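Local structure of probable TonB-dependent siderophore receptor PirA (Acinetobacter baumannii, 5FR8) at residues S426-G432 with S448-K454; V29-Q34 with I417-L421; W307-V313 with N353-P359. The protein probably takes part in the first step of iron uptake across the outer membrane by binding iron-chelating siderophores, possibly ferric enterobactin. One frame throughout, in Å; residues are numbered along the deposited sequence.

Interaction 1 (S426-G432 with S448-K454); sequences STDVVLG and SLNITQK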
loop_
_atom_site.group_PDB
_atom_site.type_symbol
_atom_site.label_atom_id
_atom_site.label_comp_id
_atom_site.label_asym_id
_atom_site.label_seq_id
_atom_site.Cartn_x
_atom_site.Cartn_y
_atom_site.Cartn_z
ATOM N N SER A 426 33.569 16.122 -1.426
ATOM C CA SER A 426 32.320 16.854 -1.294
ATOM C C SER A 426 31.169 16.199 -2.064
ATOM O O SER A 426 29.989 16.508 -1.823
ATOM C CB SER A 426 32.529 18.276 -1.818
ATOM O OG SER A 426 31.421 19.097 -1.506
ATOM N N THR A 427 31.491 15.292 -2.984
ATOM C CA THR A 427 30.492 14.774 -3.938
ATOM C C THR A 427 30.282 13.258 -3.851
ATOM O O THR A 427 31.180 12.489 -4.177
ATOM C CB THR A 427 30.889 15.150 -5.383
ATOM O OG1 THR A 427 31.449 16.465 -5.391
ATOM C CG2 THR A 427 29.676 15.128 -6.308
ATOM N N ASP A 428 29.102 12.831 -3.403
ATOM C CA ASP A 428 28.756 11.391 -3.347
ATOM C C ASP A 428 27.726 11.080 -4.434
ATOM O O ASP A 428 26.642 11.647 -4.407
ATOM C CB ASP A 428 28.202 11.001 -1.964
ATOM C CG ASP A 428 29.132 11.427 -0.787
ATOM O OD1 ASP A 428 30.060 12.247 -0.986
ATOM O OD2 ASP A 428 28.934 10.946 0.355
ATOM N N VAL A 429 28.068 10.187 -5.376
ATOM C CA VAL A 429 27.214 9.840 -6.548
ATOM C C VAL A 429 26.953 8.328 -6.715
ATOM O O VAL A 429 27.890 7.538 -6.666
ATOM C CB VAL A 429 27.864 10.306 -7.859
ATOM C CG1 VAL A 429 27.030 9.860 -9.051
ATOM C CG2 VAL A 429 28.047 11.821 -7.852
ATOM N N VAL A 430 25.686 7.942 -6.937
ATOM C CA VAL A 430 25.286 6.537 -7.132
ATOM C C VAL A 430 24.792 6.289 -8.558
ATOM O O VAL A 430 23.893 6.994 -9.069
ATOM C CB VAL A 430 24.139 6.129 -6.175
ATOM C CG1 VAL A 430 23.713 4.686 -6.412
ATOM C CG2 VAL A 430 24.541 6.331 -4.724
ATOM N N LEU A 431 25.376 5.266 -9.179
ATOM C CA LEU A 431 25.021 4.854 -10.531
ATOM C C LEU A 431 24.558 3.438 -10.503
ATOM O O LEU A 431 25.363 2.550 -10.244
ATOM C CB LEU A 431 26.234 4.890 -11.441
ATOM C CG LEU A 431 26.667 6.259 -11.896
ATOM C CD1 LEU A 431 28.098 6.203 -12.426
ATOM C CD2 LEU A 431 25.674 6.738 -12.939
ATOM N N GLY A 432 23.280 3.219 -10.807
ATOM C CA GLY A 432 22.709 1.880 -10.848
ATOM C C GLY A 432 21.996 1.538 -12.145
ATOM O O GLY A 432 21.502 2.405 -12.844
ATOM N N SER A 448 19.433 4.512 -13.073
ATOM C CA SER A 448 19.215 5.119 -11.766
ATOM C C SER A 448 20.402 6.008 -11.291
ATOM O O SER A 448 21.425 5.506 -10.835
ATOM C CB SER A 448 18.973 3.991 -10.778
ATOM O OG SER A 448 18.450 4.476 -9.576
ATOM N N LEU A 449 20.255 7.329 -11.402
ATOM C CA LEU A 449 21.275 8.279 -10.927
ATOM C C LEU A 449 20.893 8.867 -9.563
ATOM O O LEU A 449 19.723 9.019 -9.257
ATOM C CB LEU A 449 21.447 9.416 -11.936
ATOM C CG LEU A 449 22.536 10.451 -11.609
ATOM C CD1 LEU A 449 23.925 9.868 -11.812
ATOM C CD2 LEU A 449 22.381 11.700 -12.465
ATOM N N ASN A 450 21.874 9.200 -8.734
ATOM C CA ASN A 450 21.569 9.799 -7.436
ATOM C C ASN A 450 22.760 10.549 -6.863
ATOM O O ASN A 450 23.791 9.949 -6.565
ATOM C CB ASN A 450 21.113 8.729 -6.441
ATOM C CG ASN A 450 20.561 9.325 -5.167
ATOM O OD1 ASN A 450 21.252 10.072 -4.470
ATOM N ND2 ASN A 450 19.295 9.032 -4.872
ATOM N N ILE A 451 22.591 11.854 -6.672
ATOM C CA ILE A 451 23.684 12.749 -6.356
ATOM C C ILE A 451 23.489 13.430 -5.012
ATOM O O ILE A 451 22.399 13.873 -4.676
ATOM C CB ILE A 451 23.776 13.845 -7.423
ATOM C CG1 ILE A 451 23.670 13.212 -8.818
ATOM C CG2 ILE A 451 25.030 14.682 -7.241
ATOM C CD1 ILE A 451 24.359 14.030 -9.890
ATOM N N THR A 452 24.561 13.518 -4.244
ATOM C CA THR A 452 24.583 14.361 -3.069
ATOM C C THR A 452 25.825 15.262 -3.199
ATOM O O THR A 452 26.917 14.783 -3.518
ATOM C CB THR A 452 24.582 13.509 -1.779
ATOM O OG1 THR A 452 23.288 12.917 -1.604
ATOM C CG2 THR A 452 24.871 14.359 -0.568
ATOM N N GLN A 453 25.652 16.566 -2.973
ATOM C CA GLN A 453 26.701 17.559 -3.238
ATOM C C GLN A 453 26.760 18.601 -2.133
ATOM O O GLN A 453 25.975 19.543 -2.131
ATOM C CB GLN A 453 26.421 18.267 -4.566
ATOM C CG GLN A 453 27.430 19.353 -4.934
ATOM C CD GLN A 453 28.842 18.811 -5.011
ATOM O OE1 GLN A 453 29.206 18.128 -5.974
ATOM N NE2 GLN A 453 29.636 19.082 -3.979
ATOM N N LYS A 454 27.696 18.433 -1.202
ATOM C CA LYS A 454 27.858 19.392 -0.109
ATOM C C LYS A 454 28.071 20.749 -0.734
ATOM O O LYS A 454 28.805 20.854 -1.710
ATOM C CB LYS A 454 29.092 19.050 0.759
ATOM C CG LYS A 454 28.902 19.151 2.278
ATOM C CD LYS A 454 28.517 17.804 2.872
ATOM C CE LYS A 454 27.526 17.958 4.012
ATOM N NZ LYS A 454 26.741 16.706 4.196
#
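Two neighbouring strands, 427-432 and 448-454, run antiparallel at 174° with their axes 4.7 Å apart, and their side chains alternate between two very different surfaces. On the face carrying Thr427, Val429, Leu431, Leu449, Ile451 and Gln453, the apolar groups interlock across the pair. Val429, branched at CB, fills the space between its partners: Val429 CG1 lies 4.2 Å from Leu449 CD1, and Val429 CG2 lies 4.2 Å from Ile451 CG2. The longer Leu431 leans across, bringing Leu431 CD2 to 3.8 Å from Leu449 CD1. Where this greasy strip ends, Gln453 folds back beside Thr427, and Thr427 OG1 donates a hydrogen bond to Gln453 OE1 at 2.9 Å; Gln453 NE2 also binds Lys454 O at 3.0 Å. The Thr427 hydroxyl has a second partner in Thr424.

The other face is built from smaller or polar groups. Val430 sits against Asn450, CB to CB 4.0 Å, and presses on Ala31 and Gln34 of the helix 31-34, while Asn450 ND2 reaches Ser38. Gly432 leaves a hollow opposite Ser448, whose CB is the bump on that side. Backbone bonds hold the relief in register, among them Thr452 N to Asp428 O and Val430 N to Asn450 O, both 2.8 Å; Asn450 N to Val430 O at 3.0 Å is weak. With strands 427-438 and 442-454 following each other in the chain, this is a beta hairpin of the transmembrane barrel of a TonB-dependent receptor, one face largely apolar and the other turned to the N-terminal segment inside the barrel.

Interaction 2 (V29-Q34 with I417-L421); sequences VTAEEQ and IEDNL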
loop_
_atom_site.group_PDB
_atom_site.type_symbol
_atom_site.label_atom_id
_atom_site.label_comp_id
_atom_site.label_asym_id
_atom_site.label_seq_id
_atom_site.Cartn_x
_atom_site.Cartn_y
_atom_site.Cartn_z
ATOM N N VAL A 29 30.275 2.186 2.541
ATOM C CA VAL A 29 28.867 2.528 2.400
ATOM C C VAL A 29 28.360 2.149 1.012
ATOM O O VAL A 29 28.811 2.687 0.006
ATOM C CB VAL A 29 28.614 4.025 2.644
ATOM C CG1 VAL A 29 27.118 4.314 2.726
ATOM C CG2 VAL A 29 29.286 4.471 3.926
ATOM N N THR A 30 27.413 1.211 0.979
ATOM C CA THR A 30 26.847 0.677 -0.257
ATOM C C THR A 30 25.942 1.740 -0.919
ATOM O O THR A 30 25.545 2.746 -0.299
ATOM C CB THR A 30 26.070 -0.641 0.065
ATOM O OG1 THR A 30 27.015 -1.683 0.352
ATOM C CG2 THR A 30 25.145 -1.129 -1.077
ATOM N N ALA A 31 25.628 1.516 -2.190
ATOM C CA ALA A 31 24.643 2.327 -2.882
ATOM C C ALA A 31 23.324 2.362 -2.119
ATOM O O ALA A 31 22.753 3.440 -1.932
ATOM C CB ALA A 31 24.417 1.794 -4.290
ATOM N N GLU A 32 22.819 1.192 -1.701
ATOM C CA GLU A 32 21.512 1.132 -1.030
ATOM C C GLU A 32 21.500 2.063 0.153
ATOM O O GLU A 32 20.575 2.878 0.295
ATOM C CB GLU A 32 21.161 -0.277 -0.557
ATOM C CG GLU A 32 19.786 -0.397 0.075
ATOM C CD GLU A 32 19.517 -1.739 0.724
ATOM O OE1 GLU A 32 20.479 -2.497 0.949
ATOM O OE2 GLU A 32 18.339 -2.038 1.016
ATOM N N GLU A 33 22.534 1.962 0.993
ATOM C CA GLU A 33 22.671 2.848 2.162
ATOM C C GLU A 33 22.672 4.314 1.788
ATOM O O GLU A 33 22.098 5.138 2.495
ATOM C CB GLU A 33 23.978 2.573 2.911
ATOM C CG GLU A 33 23.992 1.261 3.668
ATOM C CD GLU A 33 25.361 0.603 3.666
ATOM O OE1 GLU A 33 26.333 1.247 4.145
ATOM O OE2 GLU A 33 25.459 -0.550 3.175
ATOM N N GLN A 34 23.375 4.633 0.708
ATOM C CA GLN A 34 23.585 6.027 0.322
ATOM C C GLN A 34 22.248 6.662 -0.054
ATOM O O GLN A 34 21.878 7.691 0.502
ATOM C CB GLN A 34 24.587 6.128 -0.833
ATOM C CG GLN A 34 24.956 7.543 -1.242
ATOM C CD GLN A 34 25.538 8.347 -0.102
ATOM O OE1 GLN A 34 26.698 8.170 0.256
ATOM N NE2 GLN A 34 24.738 9.240 0.470
ATOM N N ILE A 417 23.418 -3.899 -11.122
ATOM C CA ILE A 417 24.754 -3.463 -10.716
ATOM C C ILE A 417 24.680 -2.018 -10.236
ATOM O O ILE A 417 23.877 -1.226 -10.732
ATOM C CB ILE A 417 25.772 -3.605 -11.851
ATOM C CG1 ILE A 417 27.147 -3.150 -11.380
ATOM C CG2 ILE A 417 25.345 -2.778 -13.049
ATOM C CD1 ILE A 417 28.294 -3.664 -12.238
ATOM N N GLU A 418 25.495 -1.697 -9.245
ATOM C CA GLU A 418 25.375 -0.434 -8.539
ATOM C C GLU A 418 26.714 0.028 -8.007
ATOM O O GLU A 418 27.467 -0.758 -7.418
ATOM C CB GLU A 418 24.448 -0.585 -7.355
ATOM C CG GLU A 418 22.980 -0.546 -7.698
ATOM C CD GLU A 418 22.141 -0.554 -6.443
ATOM O OE1 GLU A 418 22.616 -1.153 -5.444
ATOM O OE2 GLU A 418 21.044 0.048 -6.458
ATOM N N ASP A 419 26.997 1.313 -8.194
ATOM C CA ASP A 419 28.243 1.883 -7.732
ATOM C C ASP A 419 27.958 3.107 -6.856
ATOM O O ASP A 419 27.191 3.980 -7.237
ATOM C CB ASP A 419 29.099 2.260 -8.945
ATOM C CG ASP A 419 30.588 2.133 -8.691
ATOM O OD1 ASP A 419 31.025 1.961 -7.535
ATOM O OD2 ASP A 419 31.334 2.215 -9.678
ATOM N N ASN A 420 28.570 3.148 -5.674
ATOM C CA ASN A 420 28.633 4.369 -4.892
ATOM C C ASN A 420 30.042 4.963 -4.963
ATOM O O ASN A 420 31.016 4.402 -4.420
ATOM C CB ASN A 420 28.215 4.147 -3.441
ATOM C CG ASN A 420 28.349 5.407 -2.611
ATOM O OD1 ASN A 420 28.676 6.474 -3.142
ATOM N ND2 ASN A 420 28.095 5.303 -1.311
ATOM N N LEU A 421 30.136 6.109 -5.636
ATOM C CA LEU A 421 31.419 6.779 -5.880
ATOM C C LEU A 421 31.574 8.007 -4.980
ATOM O O LEU A 421 30.638 8.777 -4.808
ATOM C CB LEU A 421 31.500 7.220 -7.349
ATOM C CG LEU A 421 31.299 6.176 -8.465
ATOM C CD1 LEU A 421 29.831 6.007 -8.807
ATOM C CD2 LEU A 421 32.033 6.569 -9.732
#
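Asn420 dominates this contact, with 88 Å² of its surface covered by the segment 29-34. Its CA-to-CB bond points toward that segment, and the extended t rotamer carries the amide across the gap, where Asn420 ND2 donates a hydrogen bond to Val29 O at 3.0 Å. Asparagine suits the place: it is long enough to span from a strand to a loop carbonyl, and its uncharged amide can be buried because ND2 is paid for by the bond to Val29 O. The same nitrogen lies 3.6 Å from Gln34 OE1, so the amide sits between the loop ahead of the short helix 31-34 and the side chain at that helix's end.

Ala31, with 60 Å² covered, is the second centre. Its CA is 4.9 Å from that of Asn420, a close approach that a small methyl permits; Ala31 N lies 3.9 Å from Asn420 CB. Ala31 CB also points toward the strand, packing 3.6 Å from Glu418 OE1, and meets Val430 of the adjacent strand 427-438.

Glu418, third with 39 Å², extends toward the helix, but its charge is answered by a salt bridge to Arg145, so against Ala31 it acts mainly as a packing surface. Alternation along the strand explains the selection: Glu418 and Asn420 point toward the helix, whereas Asp419 between them points away, its carboxylate hydrogen-bonded to Gln366.

Here the segment near the N-terminus, with its one-turn helix, lies against the inner wall of the barrel strand 407-422, an arrangement characteristic of TonB-dependent receptors, in which an N-terminal plug occupies the lumen of a beta barrel.

Interaction 3 (W307-V313 with N353-P359); sequences WGKSKLV and NGEANIP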
loop_
_atom_site.group_PDB
_atom_site.type_symbol
_atom_site.label_atom_id
_atom_site.label_comp_id
_atom_site.label_asym_id
_atom_site.label_seq_id
_atom_site.Cartn_x
_atom_site.Cartn_y
_atom_site.Cartn_z
ATOM N N TRP A 307 37.248 -9.347 1.309
ATOM C CA TRP A 307 36.979 -8.505 0.129
ATOM C C TRP A 307 35.642 -7.734 0.228
ATOM O O TRP A 307 35.338 -6.915 -0.633
ATOM C CB TRP A 307 36.993 -9.352 -1.153
ATOM C CG TRP A 307 36.013 -10.508 -1.095
ATOM C CD1 TRP A 307 36.298 -11.802 -0.770
ATOM C CD2 TRP A 307 34.592 -10.457 -1.342
ATOM N NE1 TRP A 307 35.152 -12.557 -0.809
ATOM C CE2 TRP A 307 34.092 -11.758 -1.158
ATOM C CE3 TRP A 307 33.716 -9.453 -1.719
ATOM C CZ2 TRP A 307 32.741 -12.075 -1.327
ATOM C CZ3 TRP A 307 32.357 -9.769 -1.886
ATOM C CH2 TRP A 307 31.892 -11.066 -1.695
ATOM N N GLY A 308 34.836 -8.010 1.247
ATOM C CA GLY A 308 33.543 -7.348 1.368
ATOM C C GLY A 308 32.403 -8.228 1.875
ATOM O O GLY A 308 32.600 -9.077 2.743
ATOM N N LYS A 309 31.200 -8.018 1.350
ATOM C CA LYS A 309 30.008 -8.643 1.930
ATOM C C LYS A 309 29.092 -9.308 0.913
ATOM O O LYS A 309 29.116 -9.009 -0.279
ATOM C CB LYS A 309 29.213 -7.630 2.753
ATOM C CG LYS A 309 29.973 -7.163 3.977
ATOM C CD LYS A 309 29.121 -6.333 4.915
ATOM C CE LYS A 309 29.996 -5.864 6.066
ATOM N NZ LYS A 309 29.201 -5.391 7.225
ATOM N N SER A 310 28.300 -10.240 1.407
ATOM C CA SER A 310 27.411 -11.013 0.553
ATOM C C SER A 310 26.152 -11.320 1.336
ATOM O O SER A 310 26.177 -11.377 2.561
ATOM C CB SER A 310 28.072 -12.327 0.106
ATOM O OG SER A 310 28.422 -13.101 1.226
ATOM N N LYS A 311 25.053 -11.497 0.616
ATOM C CA LYS A 311 23.775 -11.786 1.233
ATOM C C LYS A 311 22.968 -12.662 0.299
ATOM O O LYS A 311 22.724 -12.271 -0.853
ATOM C CB LYS A 311 23.054 -10.479 1.514
ATOM C CG LYS A 311 21.858 -10.600 2.429
ATOM C CD LYS A 311 21.275 -9.248 2.720
ATOM C CE LYS A 311 20.083 -9.322 3.654
ATOM N NZ LYS A 311 19.410 -7.984 3.737
ATOM N N LEU A 312 22.598 -13.856 0.769
ATOM C CA LEU A 312 21.620 -14.689 0.064
ATOM C C LEU A 312 20.313 -14.755 0.838
ATOM O O LEU A 312 20.311 -14.792 2.061
ATOM C CB LEU A 312 22.144 -16.096 -0.174
ATOM C CG LEU A 312 23.396 -16.130 -1.048
ATOM C CD1 LEU A 312 24.647 -16.212 -0.187
ATOM C CD2 LEU A 312 23.369 -17.323 -1.992
ATOM N N VAL A 313 19.195 -14.772 0.121
ATOM C CA VAL A 313 17.893 -14.903 0.757
ATOM C C VAL A 313 17.010 -15.899 0.010
ATOM O O VAL A 313 16.877 -15.831 -1.209
ATOM C CB VAL A 313 17.141 -13.557 0.795
ATOM C CG1 VAL A 313 15.864 -13.667 1.616
ATOM C CG2 VAL A 313 18.034 -12.485 1.383
ATOM N N ASN A 353 17.077 -14.252 -3.605
ATOM C CA ASN A 353 17.899 -13.095 -3.841
ATOM C C ASN A 353 19.352 -13.312 -3.416
ATOM O O ASN A 353 19.633 -13.698 -2.282
ATOM C CB ASN A 353 17.299 -11.910 -3.108
ATOM C CG ASN A 353 17.549 -10.615 -3.835
ATOM O OD1 ASN A 353 16.615 -10.043 -4.419
ATOM N ND2 ASN A 353 18.825 -10.152 -3.848
ATOM N N GLY A 354 20.281 -13.060 -4.327
ATOM C CA GLY A 354 21.706 -13.119 -3.991
ATOM C C GLY A 354 22.366 -11.782 -4.257
ATOM O O GLY A 354 22.004 -11.102 -5.208
ATOM N N GLU A 355 23.347 -11.400 -3.456
ATOM C CA GLU A 355 23.899 -10.057 -3.592
ATOM C C GLU A 355 25.240 -9.884 -2.949
ATOM O O GLU A 355 25.438 -10.324 -1.834
ATOM C CB GLU A 355 22.932 -9.086 -2.935
ATOM C CG GLU A 355 23.579 -7.921 -2.222
ATOM C CD GLU A 355 22.621 -6.752 -2.049
ATOM O OE1 GLU A 355 21.416 -6.896 -2.374
ATOM O OE2 GLU A 355 23.080 -5.683 -1.595
ATOM N N ALA A 356 26.148 -9.201 -3.626
ATOM C CA ALA A 356 27.471 -8.891 -3.056
ATOM C C ALA A 356 27.891 -7.384 -3.117
ATOM O O ALA A 356 27.619 -6.693 -4.104
ATOM C CB ALA A 356 28.508 -9.719 -3.759
ATOM N N ASN A 357 28.555 -6.916 -2.054
ATOM C CA ASN A 357 29.081 -5.546 -1.918
ATOM C C ASN A 357 30.598 -5.531 -1.828
ATOM O O ASN A 357 31.153 -6.034 -0.856
ATOM C CB ASN A 357 28.552 -4.939 -0.622
ATOM C CG ASN A 357 27.059 -5.217 -0.400
ATOM O OD1 ASN A 357 26.658 -5.564 0.706
ATOM N ND2 ASN A 357 26.236 -5.058 -1.442
ATOM N N ILE A 358 31.283 -4.952 -2.815
ATOM C CA ILE A 358 32.757 -4.912 -2.800
ATOM C C ILE A 358 33.354 -3.492 -2.807
ATOM O O ILE A 358 33.201 -2.772 -3.790
ATOM C CB ILE A 358 33.354 -5.652 -4.020
ATOM C CG1 ILE A 358 32.623 -6.976 -4.286
ATOM C CG2 ILE A 358 34.842 -5.912 -3.813
ATOM C CD1 ILE A 358 31.426 -6.849 -5.191
ATOM N N PRO A 359 34.055 -3.096 -1.722
ATOM C CA PRO A 359 34.807 -1.837 -1.720
ATOM C C PRO A 359 36.063 -1.962 -2.530
ATOM O O PRO A 359 36.829 -2.889 -2.295
ATOM C CB PRO A 359 35.182 -1.632 -0.248
ATOM C CG PRO A 359 34.270 -2.526 0.515
ATOM C CD PRO A 359 33.991 -3.693 -0.380
#
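Backbone hydrogen bonds carry most of this contact, pairing strands 308-313 and 353-359 antiparallel at 172°. Lys309 and Asn357 exchange two, Lys309 N to Asn357 O at 3.0 Å and Asn357 N to Lys309 O at 2.8 Å; Val313 and Asn353 do likewise. At Lys311 and Glu355 the return bond, Glu355 N to Lys311 O, is weak. CA-H...O contacts fill the intervening positions, as from Ser310 CA to Glu355 O at 3.2 Å. These are adjacent strands of the TonB-dependent receptor's transmembrane barrel, near the turn that leads into strand 308-323.

Apolar contacts gather at that end. The Trp307 ring reaches across to the partner strand, with Trp307 CZ3 3.7 Å from Ile358 CG1 and Trp307 CH2 4.2 Å from Ala356 CB, a methyl small enough to sit at the ring edge. Gly308 has backbone angles that a side chain would not tolerate, and a CB would strike Asn357 O.

On the face of Lys309, Lys311, Glu355 and Asn357, polar side chains meet: Asn357 ND2 bonds Glu355 OE2 at 3.2 Å and Lys309 CB lies 3.9 Å from Asn357 OD1, while the ends of both lysines lead away.

Interactions 1 and 3 are surface contacts between paired barrel strands, governed by backbone hydrogen bonds; interaction 2 is partly buried and relies on side chains to join the N-terminal segment to the barrel. All three reach the same sheet. Strand 407-422 of interaction 2 borders strand 427-438 of interaction 1, where Val429 O meets Leu421 N and Leu431 O meets Asp419 N, both at 2.9 Å in probable hydrogen bonds. Interaction 3 is nested in the loop that interaction 2 closes and touches it by packing, Thr30 OG1 to Asn357 CG at 3.6 Å. Interactions 1 and 3 do not touch, with nearest atoms about 11 Å apart, yet residues 29-34 contact strands from both.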